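Local coordinates for protein SusD homolog (Bacteroides ovatus, PDB 4F53) that probably binds mucin O-glycans as a SusD-like lipoprotein of the outer membrane, in a fold built around a TPR-like helical region, at residues A[197-202]-A[232-237]; A[348-353]-A[425-430]. All coordinates share one frame; numbering follows the deposited sequence.

Interaction 1: A[197-202]-A[232-237]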
ATOM      1  N   ALA A 197      -5.652 -15.489   4.155  1.00 29.74           N
ATOM      2  CA  ALA A 197      -7.073 -15.160   4.041  1.00 28.70           C
ATOM      3  C   ALA A 197      -7.631 -14.602   5.365  1.00 31.97           C
ATOM      4  O   ALA A 197      -8.316 -13.577   5.330  1.00 32.33           O
ATOM      5  CB  ALA A 197      -7.865 -16.369   3.588  1.00 29.89           C
ATOM      6  N   ASN A 198      -7.291 -15.205   6.521  1.00 26.23           N
ATOM      7  CA  ASN A 198      -7.738 -14.662   7.814  1.00 26.08           C
ATOM      8  C   ASN A 198      -7.057 -13.315   8.118  1.00 30.06           C
ATOM      9  O   ASN A 198      -7.673 -12.435   8.710  1.00 29.32           O
ATOM     10  CB  ASN A 198      -7.477 -15.641   8.948  1.00 26.79           C
ATOM     11  CG  ASN A 198      -8.499 -16.725   9.011  1.00 39.75           C
ATOM     12  OD1 ASN A 198      -9.706 -16.463   9.091  1.00 37.37           O
ATOM     13  ND2 ASN A 198      -8.034 -17.963   8.965  1.00 34.50           N
ATOM     14  N   SER A 199      -5.794 -13.145   7.683  1.00 26.73           N
ATOM     15  CA  SER A 199      -5.028 -11.901   7.858  1.00 24.47           C
ATOM     16  C   SER A 199      -5.661 -10.787   7.021  1.00 29.72           C
ATOM     17  O   SER A 199      -5.721  -9.650   7.480  1.00 28.86           O
ATOM     18  CB  SER A 199      -3.577 -12.129   7.460  1.00 23.96           C
ATOM     19  OG  SER A 199      -3.030 -13.110   8.331  1.00 29.14           O
ATOM     20  N   LEU A 200      -6.187 -11.128   5.808  1.00 26.31           N
ATOM     21  CA  LEU A 200      -6.879 -10.176   4.937  1.00 25.72           C
ATOM     22  C   LEU A 200      -8.218  -9.765   5.601  1.00 29.08           C
ATOM     23  O   LEU A 200      -8.617  -8.605   5.561  1.00 28.52           O
ATOM     24  CB  LEU A 200      -7.125 -10.824   3.550  1.00 25.64           C
ATOM     25  CG  LEU A 200      -7.880  -9.976   2.508  1.00 29.45           C
ATOM     26  CD1 LEU A 200      -7.064  -8.739   2.079  1.00 27.33           C
ATOM     27  CD2 LEU A 200      -8.243 -10.819   1.287  1.00 30.31           C
ATOM     28  N   LYS A 201      -8.913 -10.741   6.190  1.00 26.48           N
ATOM     29  CA  LYS A 201     -10.177 -10.526   6.890  1.00 26.83           C
ATOM     30  C   LYS A 201      -9.964  -9.504   8.030  1.00 29.68           C
ATOM     31  O   LYS A 201     -10.760  -8.587   8.165  1.00 30.20           O
ATOM     32  CB  LYS A 201     -10.739 -11.868   7.404  1.00 28.18           C
ATOM     33  CG  LYS A 201     -12.037 -11.739   8.213  1.00 29.50           C
ATOM     34  CD  LYS A 201     -12.588 -13.132   8.567  1.00 30.97           C
ATOM     35  CE  LYS A 201     -13.812 -13.089   9.442  1.00 29.66           C
ATOM     36  NZ  LYS A 201     -14.276 -14.463   9.782  1.00 36.11           N
ATOM     37  N   LEU A 202      -8.872  -9.624   8.793  1.00 25.26           N
ATOM     38  CA  LEU A 202      -8.530  -8.695   9.883  1.00 23.78           C
ATOM     39  C   LEU A 202      -8.199  -7.311   9.318  1.00 25.65           C
ATOM     40  O   LEU A 202      -8.617  -6.315   9.886  1.00 25.93           O
ATOM     41  CB  LEU A 202      -7.346  -9.272  10.707  1.00 22.51           C
ATOM     42  CG  LEU A 202      -6.709  -8.398  11.782  1.00 25.23           C
ATOM     43  CD1 LEU A 202      -7.672  -8.140  12.948  1.00 26.27           C
ATOM     44  CD2 LEU A 202      -5.460  -9.047  12.299  1.00 25.56           C
ATOM     45  N   GLY A 232      -6.939 -18.148  12.825  1.00 35.27           N
ATOM     46  CA  GLY A 232      -5.519 -18.291  12.511  1.00 34.47           C
ATOM     47  C   GLY A 232      -4.985 -17.336  11.461  1.00 35.14           C
ATOM     48  O   GLY A 232      -5.194 -17.539  10.262  1.00 34.11           O
ATOM     49  N   VAL A 233      -4.264 -16.296  11.923  1.00 29.44           N
ATOM     50  CA  VAL A 233      -3.642 -15.293  11.049  1.00 28.04           C
ATOM     51  C   VAL A 233      -2.127 -15.604  10.949  1.00 34.53           C
ATOM     52  O   VAL A 233      -1.665 -16.575  11.550  1.00 36.42           O
ATOM     53  CB  VAL A 233      -3.922 -13.827  11.548  1.00 27.82           C
ATOM     54  CG1 VAL A 233      -5.392 -13.454  11.387  1.00 26.09           C
ATOM     55  CG2 VAL A 233      -3.445 -13.602  12.994  1.00 26.75           C
HETATM   56  N   MSE A 234      -1.366 -14.787  10.196  1.00 29.65           N
HETATM   57  CA  MSE A 234       0.095 -14.882  10.115  1.00 27.87           C
HETATM   58  C   MSE A 234       0.685 -14.538  11.483  1.00 36.70           C
HETATM   59  O   MSE A 234       0.310 -13.505  12.040  1.00 37.05           O
HETATM   60  CB  MSE A 234       0.641 -13.890   9.074  1.00 27.11           C
HETATM   61  CG  MSE A 234       0.260 -14.192   7.660  1.00 33.24           C
HETATM   62 SE   MSE A 234       0.836 -12.627   6.618  0.75 40.15          SE
HETATM   63  CE  MSE A 234       0.088 -13.155   4.957  1.00 35.85           C
ATOM     64  N   THR A 235       1.592 -15.373  12.039  1.00 35.56           N
ATOM     65  CA  THR A 235       2.197 -15.069  13.357  1.00 35.72           C
ATOM     66  C   THR A 235       3.736 -15.104  13.298  1.00 39.16           C
ATOM     67  O   THR A 235       4.394 -14.645  14.228  1.00 41.47           O
ATOM     68  CB  THR A 235       1.694 -16.030  14.463  1.00 33.85           C
ATOM     69  OG1 THR A 235       2.064 -17.345  14.097  1.00 36.38           O
ATOM     70  CG2 THR A 235       0.170 -15.960  14.697  1.00 30.69           C
ATOM     71  N   ALA A 236       4.304 -15.693  12.257  1.00 32.55           N
ATOM     72  CA  ALA A 236       5.757 -15.787  12.112  1.00 32.12           C
ATOM     73  C   ALA A 236       6.180 -15.024  10.870  1.00 36.85           C
ATOM     74  O   ALA A 236       5.386 -14.938   9.926  1.00 37.43           O
ATOM     75  CB  ALA A 236       6.183 -17.256  12.013  1.00 33.41           C
ATOM     76  N   ALA A 237       7.413 -14.485  10.849  1.00 32.97           N
ATOM     77  CA  ALA A 237       7.945 -13.756   9.682  1.00 33.09           C
ATOM     78  C   ALA A 237       7.812 -14.589   8.378  1.00 36.85           C
ATOM     79  O   ALA A 237       7.502 -14.037   7.327  1.00 35.55           O
ATOM     80  CB  ALA A 237       9.406 -13.377   9.910  1.00 33.80           C
TER
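Ser199 reaches out from helix 190-207 and takes the backbone N-H of Met234 on its hydroxyl, with 3.0 Å between Met234 N and Ser199 OG and a nearly straight bond of 163°. Its first torsion (chi1 -62°) sets OG beside its own backbone N, close to the preceding helical turn, where the same oxygen also bonds to the carbonyl of Lys195. One hydroxyl therefore joins the helix's own backbone to the chain leaving helix 221-231. Packing is tight around this oxygen: Val233 CB lies 3.4 Å from Ser199 OG, and CG of Met234, a selenomethionine, comes to 3.5 Å from the same OG. Val233 CG1 rests on the helix backbone, 3.7 Å from Asn198 O. Val340 of helix 337-349 touches both Ser199 and Val233, so a third helix closes over this buried part.

The grip is weaker at the Asn198 end. Its amide gives only a weak, bent bond of 134° from Asn198 ND2 to Gly232 O, 3.2 Å away. Gly232, partly exposed, is where the chain quits helical geometry; with its positive phi, a CB here would collide with the preceding carbonyl oxygen, so glycine suits the position. Beyond Met234 the chain runs away from the helix; Thr235 is exposed, and the backbone N-H groups of Thr235 and Ala236 turn instead to the carboxylate of Asp239. The result is a glycine-terminated helix end whose outgoing chain is held mainly by Ser199 of a neighbouring helix, among packed helices consistent with the TPR-like architecture of SusD-family proteins.

Interaction 2: A[348-353]-A[425-430]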
ATOM      1  N   ALA A 348      -6.393  -4.553  19.811  1.00 24.48           N
ATOM      2  CA  ALA A 348      -6.260  -4.676  21.264  1.00 24.15           C
ATOM      3  C   ALA A 348      -6.471  -3.292  21.904  1.00 28.45           C
ATOM      4  O   ALA A 348      -7.148  -3.186  22.929  1.00 28.22           O
ATOM      5  CB  ALA A 348      -4.903  -5.274  21.630  1.00 23.94           C
ATOM      6  N   LEU A 349      -5.962  -2.234  21.241  1.00 25.22           N
ATOM      7  CA  LEU A 349      -6.141  -0.833  21.652  1.00 23.92           C
ATOM      8  C   LEU A 349      -7.629  -0.431  21.609  1.00 27.91           C
ATOM      9  O   LEU A 349      -8.077   0.334  22.462  1.00 28.77           O
ATOM     10  CB  LEU A 349      -5.307   0.083  20.734  1.00 22.91           C
ATOM     11  CG  LEU A 349      -5.208   1.551  21.149  1.00 26.57           C
ATOM     12  CD1 LEU A 349      -4.434   1.706  22.448  1.00 26.46           C
ATOM     13  CD2 LEU A 349      -4.667   2.385  20.035  1.00 23.79           C
ATOM     14  N   ARG A 350      -8.391  -0.980  20.629  1.00 22.99           N
ATOM     15  CA  ARG A 350      -9.823  -0.757  20.438  1.00 22.24           C
ATOM     16  C   ARG A 350     -10.633  -1.656  21.355  1.00 28.33           C
ATOM     17  O   ARG A 350     -11.867  -1.652  21.301  1.00 29.36           O
ATOM     18  CB  ARG A 350     -10.225  -0.970  18.966  1.00 22.10           C
ATOM     19  CG  ARG A 350      -9.576   0.036  18.041  1.00 24.88           C
ATOM     20  CD  ARG A 350     -10.134  -0.005  16.623  1.00 28.25           C
ATOM     21  NE  ARG A 350      -9.360   0.916  15.796  1.00 34.06           N
ATOM     22  CZ  ARG A 350      -9.541   2.235  15.739  1.00 36.30           C
ATOM     23  NH1 ARG A 350     -10.533   2.810  16.410  1.00 24.67           N
ATOM     24  NH2 ARG A 350      -8.745   2.984  14.997  1.00 27.29           N
ATOM     25  N   ASN A 351      -9.948  -2.386  22.245  1.00 25.69           N
ATOM     26  CA  ASN A 351     -10.560  -3.255  23.236  1.00 26.46           C
ATOM     27  C   ASN A 351     -11.273  -4.477  22.563  1.00 31.16           C
ATOM     28  O   ASN A 351     -12.304  -4.971  23.032  1.00 31.09           O
ATOM     29  CB  ASN A 351     -11.501  -2.439  24.149  1.00 31.02           C
ATOM     30  CG  ASN A 351     -12.052  -3.188  25.329  1.00 44.17           C
ATOM     31  OD1 ASN A 351     -11.362  -3.972  25.966  1.00 36.16           O
ATOM     32  ND2 ASN A 351     -13.297  -2.935  25.649  1.00 35.29           N
ATOM     33  N   TRP A 352     -10.667  -4.995  21.499  1.00 27.52           N
ATOM     34  CA  TRP A 352     -11.164  -6.200  20.835  1.00 27.95           C
ATOM     35  C   TRP A 352     -10.346  -7.358  21.319  1.00 30.49           C
ATOM     36  O   TRP A 352      -9.216  -7.150  21.760  1.00 31.20           O
ATOM     37  CB  TRP A 352     -11.073  -6.071  19.308  1.00 26.49           C
ATOM     38  CG  TRP A 352     -11.891  -4.951  18.753  1.00 27.80           C
ATOM     39  CD1 TRP A 352     -12.798  -4.171  19.418  1.00 30.97           C
ATOM     40  CD2 TRP A 352     -11.897  -4.509  17.394  1.00 27.52           C
ATOM     41  NE1 TRP A 352     -13.360  -3.260  18.558  1.00 30.98           N
ATOM     42  CE2 TRP A 352     -12.821  -3.438  17.306  1.00 32.34           C
ATOM     43  CE3 TRP A 352     -11.229  -4.932  16.233  1.00 28.33           C
ATOM     44  CZ2 TRP A 352     -13.095  -2.785  16.099  1.00 31.25           C
ATOM     45  CZ3 TRP A 352     -11.480  -4.261  15.041  1.00 30.34           C
ATOM     46  CH2 TRP A 352     -12.395  -3.196  14.984  1.00 31.14           C
ATOM     47  N   ASN A 353     -10.888  -8.567  21.249  1.00 26.72           N
ATOM     48  CA  ASN A 353     -10.170  -9.754  21.725  1.00 27.39           C
ATOM     49  C   ASN A 353      -9.176 -10.246  20.636  1.00 32.80           C
ATOM     50  O   ASN A 353      -9.515 -11.063  19.781  1.00 33.29           O
ATOM     51  CB  ASN A 353     -11.160 -10.847  22.165  1.00 24.28           C
ATOM     52  CG  ASN A 353     -10.523 -12.062  22.809  1.00 41.68           C
ATOM     53  OD1 ASN A 353      -9.307 -12.163  22.973  1.00 36.49           O
ATOM     54  ND2 ASN A 353     -11.331 -13.047  23.127  1.00 34.89           N
ATOM     55  N   LYS A 425      -2.463   8.938  20.789  1.00 29.01           N
ATOM     56  CA  LYS A 425      -1.003   8.859  20.840  1.00 28.85           C
ATOM     57  C   LYS A 425      -0.525   7.388  20.688  1.00 30.44           C
ATOM     58  O   LYS A 425       0.523   7.160  20.088  1.00 30.10           O
ATOM     59  CB  LYS A 425      -0.442   9.497  22.128  1.00 32.63           C
ATOM     60  CG  LYS A 425      -0.787  10.988  22.362  1.00 52.97           C
ATOM     61  CD  LYS A 425      -0.146  11.944  21.364  1.00 72.01           C
ATOM     62  CE  LYS A 425      -0.470  13.391  21.658  1.00 95.29           C
ATOM     63  NZ  LYS A 425      -0.043  14.298  20.550  1.00106.23           N
ATOM     64  N   SER A 426      -1.312   6.404  21.174  1.00 25.15           N
ATOM     65  CA  SER A 426      -0.946   4.987  21.031  1.00 23.86           C
ATOM     66  C   SER A 426      -1.184   4.515  19.617  1.00 27.35           C
ATOM     67  O   SER A 426      -0.374   3.767  19.092  1.00 26.68           O
ATOM     68  CB  SER A 426      -1.719   4.105  22.002  1.00 24.66           C
ATOM     69  OG  SER A 426      -1.435   4.491  23.329  1.00 33.13           O
ATOM     70  N   LEU A 427      -2.295   4.943  19.004  1.00 25.61           N
ATOM     71  CA  LEU A 427      -2.619   4.600  17.623  1.00 24.78           C
ATOM     72  C   LEU A 427      -1.547   5.175  16.707  1.00 29.00           C
ATOM     73  O   LEU A 427      -1.110   4.498  15.785  1.00 28.21           O
ATOM     74  CB  LEU A 427      -4.025   5.135  17.251  1.00 24.58           C
ATOM     75  CG  LEU A 427      -4.533   4.830  15.807  1.00 27.40           C
ATOM     76  CD1 LEU A 427      -4.633   3.314  15.555  1.00 26.04           C
ATOM     77  CD2 LEU A 427      -5.874   5.558  15.517  1.00 25.48           C
ATOM     78  N   GLU A 428      -1.070   6.400  17.002  1.00 27.21           N
ATOM     79  CA  GLU A 428      -0.004   7.009  16.208  1.00 26.57           C
ATOM     80  C   GLU A 428       1.277   6.150  16.274  1.00 28.36           C
ATOM     81  O   GLU A 428       1.889   5.919  15.231  1.00 25.94           O
ATOM     82  CB  GLU A 428       0.262   8.436  16.654  1.00 28.02           C
ATOM     83  CG  GLU A 428       1.338   9.093  15.806  1.00 34.91           C
ATOM     84  CD  GLU A 428       1.569  10.563  16.065  1.00 51.87           C
ATOM     85  OE1 GLU A 428       1.249  11.028  17.182  1.00 40.96           O
ATOM     86  OE2 GLU A 428       2.107  11.243  15.160  1.00 40.29           O
ATOM     87  N   GLN A 429       1.642   5.626  17.470  1.00 24.93           N
ATOM     88  CA  GLN A 429       2.806   4.738  17.599  1.00 25.33           C
ATOM     89  C   GLN A 429       2.633   3.481  16.768  1.00 28.45           C
ATOM     90  O   GLN A 429       3.506   3.173  15.974  1.00 28.95           O
ATOM     91  CB  GLN A 429       3.095   4.361  19.060  1.00 27.41           C
ATOM     92  CG  GLN A 429       3.557   5.552  19.921  1.00 25.61           C
ATOM     93  CD  GLN A 429       4.189   5.068  21.195  1.00 35.98           C
ATOM     94  OE1 GLN A 429       3.503   4.674  22.118  1.00 32.63           O
ATOM     95  NE2 GLN A 429       5.514   5.031  21.255  1.00 29.14           N
ATOM     96  N   ILE A 430       1.495   2.789  16.900  1.00 26.31           N
ATOM     97  CA  ILE A 430       1.209   1.556  16.169  1.00 24.82           C
ATOM     98  C   ILE A 430       1.322   1.770  14.644  1.00 27.18           C
ATOM     99  O   ILE A 430       1.970   0.969  13.954  1.00 26.48           O
ATOM    100  CB  ILE A 430      -0.205   0.996  16.557  1.00 26.89           C
ATOM    101  CG1 ILE A 430      -0.239   0.531  18.044  1.00 27.46           C
ATOM    102  CG2 ILE A 430      -0.688  -0.134  15.562  1.00 22.72           C
ATOM    103  CD1 ILE A 430      -1.695   0.247  18.609  1.00 18.24           C
TER
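The guanidinium of Arg350 meets Leu427 obliquely, with Arg350 NH2 3.9 Å from Leu427 CD2 and the other methyl, CD1, slightly farther off. The side chain runs extended from CG to NE before chi4 of -81° swings the flat group out of line. NH2 is also held by a salt bridge to Glu346 and a hydrogen bond to Tyr210 OH, so the methyls of Leu427 pack beside a charge that is already paired. The second flat group, the Trp352 indole, carries Arg350 CB on one face, 3.9 Å above the ring plane and shifted toward the rim. Met206 of helix 190-207 and several residues of helix 221-231, Ala225 and Glu226 among them, also touch this indole.

What brings Arg350 and Trp352 together is a Schellman motif that ends helix 337-349. Asn351 is its C-prime residue with positive phi, and Trp352 N and Asn351 N turn back to the carbonyls of Gly347 and Ala348 respectively.

Just before this turn, Leu349 projects toward helix 423-438 with CG anti to its backbone N (chi1 -171°). Both its methyls touch Ser426, CD1 more closely, 3.7 Å from Ser426 CB. CD2 presses on the helix backbone, 3.6 Å from Leu427 N, and is also 3.9 Å from Ile430 CD1. With Phe423 touching it too, Leu349 is a single knob in a hole formed by Phe423, Ser426, Leu427 and Ile430, spaced i, i+3, i+4, i+7 along the receiving helix. The hydroxyl of Ser426 turns to its own helix, bonding to Asp422 O, which leaves CB as the nearest part of that residue to the leucine.

Overall arrangement
Both segments of 197-202/232-237 precede those of 348-353/425-430 in the sequence. The centres of the two contacts lie 18 Å apart and their nearest atoms about 6 Å, without touching. Helix 337-349 connects them: Val340 packs on Ser199 and Val233 of interaction 1, while the C-terminal end of the same helix enters interaction 2. Helix 221-231 also serves both, running into Gly232 at its C-terminal end and touching Trp352 through Ser221, Gln222, Ala225 and Glu226. Helix 190-207 likewise bears on each. Interaction 2 then adds helix 423-438, from much later in the sequence, so the two contacts tie distant parts of the chain into one helical body of this SusD homolog.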